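Local coordinates for protein nudix Hydrolase, RenU (Mycolicibacterium smegmatis, PDB 6UUF) that is a magnesium-dependent hydrolase of the Nudix family, a putative MutT-type mutator protein that probably hydrolyses NADH, at residues Tyr107-Ala112 with Gln151-Val156. The protein carries 3 engineered substitutions. Numbering follows the deposited sequence.
Sequences YTTVIA and QRLREV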
# COMPACT_ATOMS: atom_id res chain seq x y z
N TYR A 107 1.94 -3.17 9.61
CA TYR A 107 1.67 -2.63 8.31
C TYR A 107 0.22 -2.94 8.00
O TYR A 107 -0.19 -4.14 8.04
CB TYR A 107 2.54 -3.30 7.22
CG TYR A 107 2.42 -2.62 5.88
CD1 TYR A 107 1.35 -2.89 5.02
CD2 TYR A 107 3.38 -1.72 5.44
CE1 TYR A 107 1.22 -2.25 3.81
CE2 TYR A 107 3.29 -1.12 4.19
CZ TYR A 107 2.20 -1.37 3.40
OH TYR A 107 2.12 -0.74 2.19
N THR A 108 -0.51 -1.90 7.59
CA THR A 108 -1.90 -1.99 7.27
C THR A 108 -2.13 -1.64 5.82
O THR A 108 -1.82 -0.53 5.36
CB THR A 108 -2.73 -1.05 8.15
OG1 THR A 108 -2.57 -1.40 9.51
CG2 THR A 108 -4.22 -1.16 7.82
N THR A 109 -2.72 -2.59 5.10
CA THR A 109 -3.12 -2.38 3.71
C THR A 109 -4.53 -1.82 3.70
O THR A 109 -5.46 -2.39 4.31
CB THR A 109 -3.04 -3.69 2.88
OG1 THR A 109 -1.69 -4.13 2.83
CG2 THR A 109 -3.53 -3.46 1.47
N VAL A 110 -4.69 -0.71 3.00
CA VAL A 110 -5.95 -0.04 2.92
C VAL A 110 -6.40 -0.25 1.47
O VAL A 110 -5.78 0.28 0.53
CB VAL A 110 -5.76 1.45 3.29
CG1 VAL A 110 -7.05 2.26 3.14
CG2 VAL A 110 -5.28 1.57 4.73
N ILE A 111 -7.47 -1.03 1.31
CA ILE A 111 -8.06 -1.31 0.00
C ILE A 111 -9.00 -0.17 -0.40
O ILE A 111 -9.87 0.22 0.36
CB ILE A 111 -8.85 -2.64 0.06
CG1 ILE A 111 -7.91 -3.78 0.56
CG2 ILE A 111 -9.50 -2.93 -1.28
CD1 ILE A 111 -8.51 -5.17 0.60
N ALA A 112 -8.85 0.35 -1.60
CA ALA A 112 -9.73 1.41 -2.06
C ALA A 112 -10.03 1.22 -3.53
O ALA A 112 -9.28 0.50 -4.21
CB ALA A 112 -9.12 2.78 -1.83
N GLN A 151 -1.21 -13.00 -1.80
CA GLN A 151 -2.28 -13.99 -2.02
C GLN A 151 -3.42 -13.75 -1.07
O GLN A 151 -4.59 -13.81 -1.45
CB GLN A 151 -1.76 -15.43 -1.91
CG GLN A 151 -2.83 -16.54 -1.83
CD GLN A 151 -3.88 -16.60 -2.96
OE1 GLN A 151 -3.67 -16.11 -4.08
NE2 GLN A 151 -5.03 -17.22 -2.66
N ARG A 152 -3.07 -13.48 0.20
CA ARG A 152 -4.06 -13.17 1.20
C ARG A 152 -4.89 -11.92 0.82
O ARG A 152 -6.13 -11.99 0.84
CB ARG A 152 -3.41 -13.03 2.56
CG ARG A 152 -4.40 -13.04 3.73
CD ARG A 152 -5.06 -14.41 3.99
NE ARG A 152 -6.15 -14.27 4.98
CZ ARG A 152 -7.46 -14.38 4.75
NH1 ARG A 152 -7.97 -14.71 3.55
NH2 ARG A 152 -8.30 -14.19 5.77
N LEU A 153 -4.24 -10.84 0.39
CA LEU A 153 -4.97 -9.67 -0.13
C LEU A 153 -5.90 -9.99 -1.27
O LEU A 153 -6.97 -9.41 -1.36
CB LEU A 153 -4.02 -8.55 -0.59
CG LEU A 153 -3.34 -7.89 0.58
CD1 LEU A 153 -2.12 -7.11 0.16
CD2 LEU A 153 -4.34 -6.99 1.30
N ARG A 154 -5.48 -10.88 -2.18
CA ARG A 154 -6.38 -11.29 -3.26
C ARG A 154 -7.65 -11.96 -2.76
O ARG A 154 -8.75 -11.71 -3.28
CB ARG A 154 -5.66 -12.24 -4.18
CG ARG A 154 -4.66 -11.54 -5.04
CD ARG A 154 -5.24 -11.36 -6.40
NE ARG A 154 -4.86 -12.46 -7.25
CZ ARG A 154 -5.35 -12.68 -8.47
NH1 ARG A 154 -6.32 -11.92 -8.99
NH2 ARG A 154 -4.85 -13.69 -9.14
N GLU A 155 -7.49 -12.84 -1.76
CA GLU A 155 -8.65 -13.53 -1.17
C GLU A 155 -9.61 -12.49 -0.58
O GLU A 155 -10.82 -12.52 -0.78
CB GLU A 155 -8.20 -14.55 -0.12
CG GLU A 155 -7.42 -15.71 -0.71
CD GLU A 155 -6.70 -16.62 0.28
OE1 GLU A 155 -6.69 -16.38 1.51
OE2 GLU A 155 -6.11 -17.62 -0.20
N VAL A 156 -9.05 -11.53 0.13
CA VAL A 156 -9.84 -10.43 0.63
C VAL A 156 -10.43 -9.58 -0.48
O VAL A 156 -11.60 -9.26 -0.45
CB VAL A 156 -9.02 -9.53 1.56
CG1 VAL A 156 -9.82 -8.31 1.98
CG2 VAL A 156 -8.58 -10.33 2.78
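Thr109 and Ile111 of strand 104-113 meet Leu153 and Val156 of helix 144-158 on one face of the mixed sheet at the middle of the alpha/beta/alpha sandwich of the Nudix fold; Val110 points away, and Thr108 and Val110 touch Pro67 and Ala71, respectively, of helix 67-79. On the helix, Gln151 and Arg152 do not touch the strand but bind Glu155 one turn on. Gln151 NE2 donates to Glu155 OE2, while Arg152 NH1 forms a salt bridge with Glu155 OE1 at 2.9 Å, meeting the anti lone pair of that oxygen.

Leu153 comes next and meets Thr109 tip to tip: its CD2 lies 3.6 Å from Thr109 CG2, and its CD1 stands 4.0 Å from Thr109 OG1. The hydroxyl is satisfied by a hydrogen bond between OG1 and Thr94 OG1 of the adjacent strand 87-98. With chi1 at -63°, CG2 lies anti to the backbone N, which leaves the methyl as the part of Thr109 nearest Leu153 CD2. A serine here would keep a hydroxyl but lack CG2, and would probably leave a gap against Leu153 CD2.

Arg154 forms a salt bridge with Asp135, and one turn after Leu153 the helix presents Val156. Its chi1 of 175° places CG1 opposite the backbone N, and this branch crosses the end of Ile111 obliquely, CG1 lying 3.7 Å from Ile111 CD1.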